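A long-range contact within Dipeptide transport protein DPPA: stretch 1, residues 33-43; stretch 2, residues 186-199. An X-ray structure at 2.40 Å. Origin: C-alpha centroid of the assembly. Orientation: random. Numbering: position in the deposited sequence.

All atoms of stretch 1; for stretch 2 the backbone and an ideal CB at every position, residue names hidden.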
ATOM      1  N   LEU A  33     -19.007  19.672  -9.833  1.00 39.29           N
ATOM      2  CA  LEU A  33     -18.968  21.043 -10.303  1.00 40.97           C
ATOM      3  C   LEU A  33     -20.115  21.195 -11.298  1.00 40.56           C
ATOM      4  O   LEU A  33     -20.930  22.116 -11.205  1.00 41.67           O
ATOM      5  CB  LEU A  33     -17.635  21.331 -10.990  1.00 41.80           C
ATOM      6  CG  LEU A  33     -17.126  22.779 -10.903  1.00 44.43           C
ATOM      7  CD1 LEU A  33     -15.899  22.919 -11.787  1.00 44.38           C
ATOM      8  CD2 LEU A  33     -18.197  23.764 -11.334  1.00 43.00           C
ATOM      9  N   ILE A  34     -20.183  20.272 -12.248  1.00 40.04           N
ATOM     10  CA  ILE A  34     -21.241  20.297 -13.252  1.00 38.10           C
ATOM     11  C   ILE A  34     -22.611  20.165 -12.574  1.00 37.20           C
ATOM     12  O   ILE A  34     -23.565  20.854 -12.938  1.00 35.42           O
ATOM     13  CB  ILE A  34     -21.029  19.156 -14.269  1.00 38.82           C
ATOM     14  CG1 ILE A  34     -19.699  19.383 -14.990  1.00 38.81           C
ATOM     15  CG2 ILE A  34     -22.197  19.091 -15.260  1.00 37.16           C
ATOM     16  CD1 ILE A  34     -19.200  18.190 -15.781  1.00 39.65           C
ATOM     17  N   MET A  35     -22.690  19.289 -11.576  1.00 36.33           N
ATOM     18  CA  MET A  35     -23.925  19.064 -10.829  1.00 35.89           C
ATOM     19  C   MET A  35     -24.419  20.339 -10.151  1.00 36.24           C
ATOM     20  O   MET A  35     -25.601  20.663 -10.201  1.00 36.03           O
ATOM     21  CB  MET A  35     -23.706  17.991  -9.763  1.00 35.70           C
ATOM     22  CG  MET A  35     -24.912  17.750  -8.861  1.00 34.61           C
ATOM     23  SD  MET A  35     -24.528  16.604  -7.539  1.00 35.67           S
ATOM     24  CE  MET A  35     -26.123  16.197  -6.914  1.00 35.96           C
ATOM     25  N   THR A  36     -23.506  21.045  -9.492  1.00 37.53           N
ATOM     26  CA  THR A  36     -23.861  22.276  -8.810  1.00 37.80           C
ATOM     27  C   THR A  36     -24.350  23.310  -9.818  1.00 38.67           C
ATOM     28  O   THR A  36     -25.362  23.975  -9.599  1.00 37.11           O
ATOM     29  CB  THR A  36     -22.665  22.831  -8.029  1.00 37.88           C
ATOM     30  OG1 THR A  36     -22.278  21.881  -7.033  1.00 39.23           O
ATOM     31  CG2 THR A  36     -23.027  24.151  -7.349  1.00 38.42           C
ATOM     32  N   GLU A  37     -23.648  23.429 -10.937  1.00 40.73           N
ATOM     33  CA  GLU A  37     -24.049  24.390 -11.947  1.00 43.25           C
ATOM     34  C   GLU A  37     -25.380  24.032 -12.583  1.00 42.89           C
ATOM     35  O   GLU A  37     -26.181  24.921 -12.875  1.00 44.03           O
ATOM     36  CB  GLU A  37     -22.952  24.527 -12.995  1.00 45.10           C
ATOM     37  CG  GLU A  37     -21.704  25.151 -12.397  1.00 51.09           C
ATOM     38  CD  GLU A  37     -20.614  25.379 -13.405  1.00 54.15           C
ATOM     39  OE1 GLU A  37     -20.232  24.409 -14.102  1.00 56.29           O
ATOM     40  OE2 GLU A  37     -20.136  26.529 -13.494  1.00 57.25           O
ATOM     41  N   GLU A  38     -25.622  22.738 -12.780  1.00 43.06           N
ATOM     42  CA  GLU A  38     -26.877  22.280 -13.363  1.00 42.43           C
ATOM     43  C   GLU A  38     -28.031  22.717 -12.471  1.00 41.84           C
ATOM     44  O   GLU A  38     -29.041  23.211 -12.954  1.00 40.78           O
ATOM     45  CB  GLU A  38     -26.889  20.753 -13.508  1.00 42.36           C
ATOM     46  CG  GLU A  38     -28.220  20.200 -14.015  1.00 43.16           C
ATOM     47  CD  GLU A  38     -28.044  19.065 -15.025  1.00 45.46           C
ATOM     48  OE1 GLU A  38     -27.251  19.219 -15.974  1.00 44.33           O
ATOM     49  OE2 GLU A  38     -28.712  18.022 -14.887  1.00 47.08           O
ATOM     50  N   ALA A  39     -27.862  22.539 -11.168  1.00 40.83           N
ATOM     51  CA  ALA A  39     -28.884  22.930 -10.215  1.00 41.21           C
ATOM     52  C   ALA A  39     -29.104  24.445 -10.240  1.00 41.93           C
ATOM     53  O   ALA A  39     -30.238  24.912 -10.110  1.00 41.40           O
ATOM     54  CB  ALA A  39     -28.494  22.477  -8.802  1.00 39.62           C
ATOM     55  N   ASN A  40     -28.024  25.209 -10.398  1.00 41.28           N
ATOM     56  CA  ASN A  40     -28.144  26.659 -10.430  1.00 42.00           C
ATOM     57  C   ASN A  40     -29.052  27.115 -11.562  1.00 41.89           C
ATOM     58  O   ASN A  40     -29.830  28.052 -11.389  1.00 41.22           O
ATOM     59  CB  ASN A  40     -26.772  27.334 -10.551  1.00 42.26           C
ATOM     60  CG  ASN A  40     -25.980  27.290  -9.248  1.00 43.10           C
ATOM     61  OD1 ASN A  40     -26.549  27.247  -8.154  1.00 43.16           O
ATOM     62  ND2 ASN A  40     -24.660  27.321  -9.365  1.00 42.71           N
ATOM     63  N   TYR A  41     -28.979  26.451 -12.710  1.00 42.09           N
ATOM     64  CA  TYR A  41     -29.836  26.854 -13.820  1.00 42.90           C
ATOM     65  C   TYR A  41     -31.302  26.807 -13.392  1.00 43.14           C
ATOM     66  O   TYR A  41     -32.057  27.752 -13.626  1.00 42.87           O
ATOM     67  CB  TYR A  41     -29.621  25.956 -15.037  1.00 42.00           C
ATOM     68  CG  TYR A  41     -28.357  26.254 -15.799  1.00 41.96           C
ATOM     69  CD1 TYR A  41     -27.305  25.349 -15.808  1.00 41.52           C
ATOM     70  CD2 TYR A  41     -28.228  27.427 -16.542  1.00 42.19           C
ATOM     71  CE1 TYR A  41     -26.156  25.591 -16.544  1.00 43.90           C
ATOM     72  CE2 TYR A  41     -27.078  27.684 -17.281  1.00 42.84           C
ATOM     73  CZ  TYR A  41     -26.043  26.756 -17.281  1.00 44.02           C
ATOM     74  OH  TYR A  41     -24.904  26.973 -18.027  1.00 43.94           O
ATOM     75  N   CYS A  42     -31.698  25.716 -12.742  1.00 43.22           N
ATOM     76  CA  CYS A  42     -33.079  25.572 -12.291  1.00 43.62           C
ATOM     77  C   CYS A  42     -33.434  26.545 -11.178  1.00 43.44           C
ATOM     78  O   CYS A  42     -34.517  27.134 -11.175  1.00 45.79           O
ATOM     79  CB  CYS A  42     -33.342  24.139 -11.828  1.00 43.28           C
ATOM     80  SG  CYS A  42     -33.152  22.914 -13.151  1.00 46.87           S
ATOM     81  N   ILE A  43     -32.528  26.708 -10.227  1.00 42.16           N
ATOM     82  CA  ILE A  43     -32.756  27.626  -9.127  1.00 43.11           C
ATOM     83  C   ILE A  43     -32.950  29.051  -9.656  1.00 43.94           C
ATOM     84  O   ILE A  43     -33.895  29.735  -9.272  1.00 44.14           O
ATOM     85  CB  ILE A  43     -31.569  27.606  -8.146  1.00 42.41           C
ATOM     86  CG1 ILE A  43     -31.420  26.202  -7.551  1.00 43.14           C
ATOM     87  CG2 ILE A  43     -31.791  28.616  -7.025  1.00 41.00           C
ATOM     88  CD1 ILE A  43     -30.125  25.994  -6.770  1.00 42.04           C
ATOM     89  N   UNK A 186     -24.136  19.991 -24.774  1.00 53.53           N
ATOM     90  CA  UNK A 186     -23.073  20.768 -24.157  1.00 55.96           C
ATOM     91  C   UNK A 186     -23.637  21.377 -22.880  1.00 57.42           C
ATOM     92  O   UNK A 186     -24.841  21.596 -22.768  1.00 57.72           O
ATOM     93  CB  UNK A 186     -22.538  21.844 -25.104  1.00 55.96           C
ATOM     94  N   UNK A 187     -22.774  21.643 -21.891  1.00 58.83           N
ATOM     95  CA  UNK A 187     -23.215  22.231 -20.625  1.00 58.99           C
ATOM     96  C   UNK A 187     -24.109  23.458 -20.811  1.00 58.28           C
ATOM     97  O   UNK A 187     -25.077  23.646 -20.081  1.00 57.17           O
ATOM     98  CB  UNK A 187     -21.996  22.614 -19.784  1.00 58.99           C
ATOM     99  N   UNK A 188     -23.783  24.291 -21.791  1.00 58.69           N
ATOM    100  CA  UNK A 188     -24.568  25.492 -22.050  1.00 58.27           C
ATOM    101  C   UNK A 188     -25.911  25.151 -22.685  1.00 56.98           C
ATOM    102  O   UNK A 188     -26.918  25.786 -22.390  1.00 56.96           O
ATOM    103  CB  UNK A 188     -23.789  26.450 -22.953  1.00 58.27           C
ATOM    104  N   UNK A 189     -25.911  24.145 -23.557  1.00 55.53           N
ATOM    105  CA  UNK A 189     -27.116  23.717 -24.259  1.00 54.15           C
ATOM    106  C   UNK A 189     -28.124  23.121 -23.279  1.00 52.96           C
ATOM    107  O   UNK A 189     -29.319  23.391 -23.354  1.00 52.97           O
ATOM    108  CB  UNK A 189     -26.769  22.701 -25.349  1.00 54.15           C
ATOM    109  N   UNK A 190     -27.629  22.301 -22.364  1.00 51.07           N
ATOM    110  CA  UNK A 190     -28.474  21.675 -21.365  1.00 51.97           C
ATOM    111  C   UNK A 190     -29.052  22.768 -20.467  1.00 50.46           C
ATOM    112  O   UNK A 190     -30.169  22.655 -19.957  1.00 48.98           O
ATOM    113  CB  UNK A 190     -27.693  20.643 -20.550  1.00 51.97           C
ATOM    114  N   UNK A 191     -28.259  23.818 -20.267  1.00 49.53           N
ATOM    115  CA  UNK A 191     -28.668  24.931 -19.432  1.00 49.04           C
ATOM    116  C   UNK A 191     -29.921  25.594 -19.958  1.00 48.28           C
ATOM    117  O   UNK A 191     -30.842  25.895 -19.198  1.00 47.90           O
ATOM    118  CB  UNK A 191     -27.539  25.958 -19.326  1.00 49.04           C
ATOM    119  N   UNK A 192     -29.951  25.835 -21.263  1.00 48.38           N
ATOM    120  CA  UNK A 192     -31.116  26.456 -21.877  1.00 50.07           C
ATOM    121  C   UNK A 192     -32.302  25.524 -21.697  1.00 48.35           C
ATOM    122  O   UNK A 192     -33.363  25.940 -21.232  1.00 46.63           O
ATOM    123  CB  UNK A 192     -30.873  26.760 -23.357  1.00 50.07           C
ATOM    124  N   UNK A 193     -32.107  24.258 -22.059  1.00 46.77           N
ATOM    125  CA  UNK A 193     -33.157  23.264 -21.930  1.00 45.29           C
ATOM    126  C   UNK A 193     -33.749  23.290 -20.524  1.00 44.78           C
ATOM    127  O   UNK A 193     -34.967  23.374 -20.354  1.00 44.32           O
ATOM    128  CB  UNK A 193     -32.617  21.870 -22.258  1.00 45.29           C
ATOM    129  N   UNK A 194     -32.884  23.230 -19.519  1.00 45.12           N
ATOM    130  CA  UNK A 194     -33.335  23.240 -18.129  1.00 44.90           C
ATOM    131  C   UNK A 194     -34.050  24.545 -17.795  1.00 45.85           C
ATOM    132  O   UNK A 194     -35.076  24.541 -17.113  1.00 44.50           O
ATOM    133  CB  UNK A 194     -32.151  23.032 -17.182  1.00 44.90           C
ATOM    134  N   UNK A 195     -33.505  25.658 -18.282  1.00 47.12           N
ATOM    135  CA  UNK A 195     -34.098  26.969 -18.047  1.00 47.79           C
ATOM    136  C   UNK A 195     -35.519  27.048 -18.609  1.00 48.98           C
ATOM    137  O   UNK A 195     -36.454  27.436 -17.904  1.00 47.91           O
ATOM    138  CB  UNK A 195     -33.225  28.061 -18.669  1.00 47.79           C
ATOM    139  N   UNK A 196     -35.672  26.679 -19.880  1.00 50.35           N
ATOM    140  CA  UNK A 196     -36.979  26.701 -20.535  1.00 50.69           C
ATOM    141  C   UNK A 196     -37.943  25.739 -19.848  1.00 49.96           C
ATOM    142  O   UNK A 196     -39.058  26.115 -19.488  1.00 50.27           O
ATOM    143  CB  UNK A 196     -36.842  26.344 -22.017  1.00 50.69           C
ATOM    144  N   UNK A 197     -37.503  24.499 -19.659  1.00 47.95           N
ATOM    145  CA  UNK A 197     -38.336  23.491 -19.027  1.00 45.63           C
ATOM    146  C   UNK A 197     -38.774  23.878 -17.617  1.00 44.23           C
ATOM    147  O   UNK A 197     -39.910  23.624 -17.222  1.00 42.21           O
ATOM    148  CB  UNK A 197     -37.586  22.158 -18.984  1.00 45.63           C
ATOM    149  N   UNK A 198     -37.877  24.487 -16.853  1.00 43.77           N
ATOM    150  CA  UNK A 198     -38.223  24.884 -15.497  1.00 43.61           C
ATOM    151  C   UNK A 198     -39.283  25.978 -15.551  1.00 44.69           C
ATOM    152  O   UNK A 198     -40.233  25.977 -14.759  1.00 44.95           O
ATOM    153  CB  UNK A 198     -36.986  25.360 -14.733  1.00 43.61           C
ATOM    154  N   UNK A 199     -39.122  26.911 -16.487  1.00 44.01           N
ATOM    155  CA  UNK A 199     -40.087  27.996 -16.638  1.00 45.38           C
ATOM    156  C   UNK A 199     -41.466  27.441 -16.994  1.00 45.88           C
ATOM    157  O   UNK A 199     -42.469  27.782 -16.362  1.00 45.85           O
ATOM    158  CB  UNK A 199     -39.619  28.984 -17.708  1.00 45.38           C
TER

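Position 186 precedes the first turn of a helix, with phi/psi of -65/153° and nothing of stretch 1 near its ideal CB. A small polar residue able to cap the helix would suit, such as serine, threonine, aspartate or asparagine. It is Ser186, whose OG accepts from the backbone N of position 189 at 3.2 Å, a capping bond. Position 187, in the first turn, has a phi of -49° that admits proline, and its CB points sideways; many residues would fit. Pro187 is found, its carbonyl O 3.9 Å from Tyr41 OH. At 188 the CB points away and lies 5.1 Å from Tyr41 OH, so a small or polar residue is adequate; it is Ala188. Position 189 also points away, leaving stretch 1 silent on the choice, and holds Lys189.

The CB of position 190 points toward stretch 1 and lies 4.8 Å from Glu38 OE1, which favours a basic side chain, although a polar one could also serve. Arg190 reaches across to the neighbouring helix, and its NH1 forms a salt bridge with Glu38 OE1 at 2.5 Å. The other terminal nitrogen, NH2, comes within 3.2 Å of Tyr41 CE1; this ring carbon lies over a face of the guanidinium, whereas NH2 sits at the edge of the tyrosine ring.

At 191 the choice narrows sharply. An ideal CB would point toward stretch 1 and end 2.7 Å from Tyr41 CZ, a clash, so glycine is strongly indicated even though the backbone angles are ordinary helical ones. Gly191 leaves room for the ring: its CA stands 3.6 Å from the centroid of the Tyr41 ring, almost exactly on the ring normal, in a CH-pi contact.

Positions 192 and 193 have no part of stretch 1 within 5.5 Å of their ideal CB atoms and are little constrained; they are Arg192 and Leu193. Position 194 turns back toward stretch 1, its CB 4.2 Å from Cys42 SG and 4.4 Å from Tyr41 CB. Leucine, isoleucine, valine or methionine would suit this apolar surface. Leu194 also brings CD1 to 3.5 Å from Glu38 CG.

At 195 the CB points sideways, 5.2 Å from Tyr41 O, so a small polar residue is plausible. Thr195 OG1 donates to Gly191 O at 2.7 Å, and a water bridges it to Tyr41 O. Positions 196 and 197 are out of reach and hold Glu196 and Lys197. At 198 the CB points toward stretch 1 and lies 4.6 Å from Cys42 CA; a small or medium residue would fit. Thr198 places OG1 3.5 Å from Cys42 SG. Position 199, out of reach, is Ala199.

Stretch 2 186-199: SPAKRGRLLTEKTA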
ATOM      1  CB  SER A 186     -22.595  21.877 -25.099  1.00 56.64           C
ATOM      2  OG  SER A 186     -23.642  22.777 -25.398  1.00 60.27           O
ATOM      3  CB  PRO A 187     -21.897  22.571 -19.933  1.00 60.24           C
ATOM      4  CG  PRO A 187     -20.996  21.473 -20.402  1.00 59.74           C
ATOM      5  CD  PRO A 187     -21.317  21.418 -21.882  1.00 60.27           C
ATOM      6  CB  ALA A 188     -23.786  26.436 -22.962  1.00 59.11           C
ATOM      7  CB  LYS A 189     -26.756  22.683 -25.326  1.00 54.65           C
ATOM      8  CG  LYS A 189     -27.344  22.952 -26.702  1.00 56.60           C
ATOM      9  CD  LYS A 189     -26.917  21.878 -27.684  1.00 58.84           C
ATOM     10  CE  LYS A 189     -27.436  22.150 -29.082  1.00 61.56           C
ATOM     11  NZ  LYS A 189     -26.875  23.413 -29.637  1.00 62.72           N
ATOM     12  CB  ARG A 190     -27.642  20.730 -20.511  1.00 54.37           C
ATOM     13  CG  ARG A 190     -26.957  21.470 -19.378  1.00 60.95           C
ATOM     14  CD  ARG A 190     -25.584  20.941 -19.055  1.00 64.70           C
ATOM     15  NE  ARG A 190     -24.893  21.768 -18.054  1.00 67.47           N
ATOM     16  CZ  ARG A 190     -25.372  22.065 -16.843  1.00 66.32           C
ATOM     17  NH1 ARG A 190     -26.562  21.618 -16.463  1.00 63.84           N
ATOM     18  NH2 ARG A 190     -24.636  22.780 -15.996  1.00 65.80           N
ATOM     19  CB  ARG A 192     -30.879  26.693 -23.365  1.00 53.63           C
ATOM     20  CG  ARG A 192     -29.697  27.577 -23.677  1.00 57.77           C
ATOM     21  CD  ARG A 192     -29.574  27.694 -25.186  1.00 61.18           C
ATOM     22  NE  ARG A 192     -28.229  28.063 -25.541  1.00 65.30           N
ATOM     23  CZ  ARG A 192     -27.363  27.448 -26.343  1.00 66.20           C
ATOM     24  NH1 ARG A 192     -27.616  26.320 -26.998  1.00 65.44           N
ATOM     25  NH2 ARG A 192     -26.182  28.020 -26.462  1.00 67.28           N
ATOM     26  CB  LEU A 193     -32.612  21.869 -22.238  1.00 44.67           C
ATOM     27  CG  LEU A 193     -33.644  20.730 -22.117  1.00 46.23           C
ATOM     28  CD1 LEU A 193     -34.831  21.013 -23.042  1.00 43.96           C
ATOM     29  CD2 LEU A 193     -33.000  19.399 -22.472  1.00 43.53           C
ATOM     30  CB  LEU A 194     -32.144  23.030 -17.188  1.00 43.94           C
ATOM     31  CG  LEU A 194     -31.486  21.636 -17.256  1.00 43.67           C
ATOM     32  CD1 LEU A 194     -30.154  21.630 -16.519  1.00 41.63           C
ATOM     33  CD2 LEU A 194     -32.432  20.614 -16.661  1.00 43.38           C
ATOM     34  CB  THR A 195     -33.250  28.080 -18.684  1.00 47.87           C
ATOM     35  OG1 THR A 195     -31.947  28.067 -18.095  1.00 47.44           O
ATOM     36  CG2 THR A 195     -33.895  29.448 -18.445  1.00 47.56           C
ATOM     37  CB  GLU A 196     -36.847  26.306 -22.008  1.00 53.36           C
ATOM     38  CG  GLU A 196     -35.756  27.046 -22.764  1.00 57.20           C
ATOM     39  CD  GLU A 196     -35.582  26.540 -24.196  1.00 60.27           C
ATOM     40  OE1 GLU A 196     -35.610  25.299 -24.399  1.00 61.94           O
ATOM     41  OE2 GLU A 196     -35.407  27.380 -25.115  1.00 61.24           O
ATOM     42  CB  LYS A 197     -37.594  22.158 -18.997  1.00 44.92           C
ATOM     43  CG  LYS A 197     -37.410  21.538 -20.367  1.00 45.52           C
ATOM     44  CD  LYS A 197     -38.714  20.969 -20.910  1.00 45.11           C
ATOM     45  CE  LYS A 197     -38.474  20.249 -22.229  1.00 44.91           C
ATOM     46  NZ  LYS A 197     -39.691  19.526 -22.700  1.00 44.02           N
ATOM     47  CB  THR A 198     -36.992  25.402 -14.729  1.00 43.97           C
ATOM     48  OG1 THR A 198     -36.014  24.362 -14.637  1.00 43.09           O
ATOM     49  CG2 THR A 198     -37.384  25.841 -13.330  1.00 42.94           C
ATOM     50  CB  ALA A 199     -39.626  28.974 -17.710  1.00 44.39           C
TER
HETATM   51  O   HOH W   1     -31.445  29.435 -15.436  1.00 38.83           O
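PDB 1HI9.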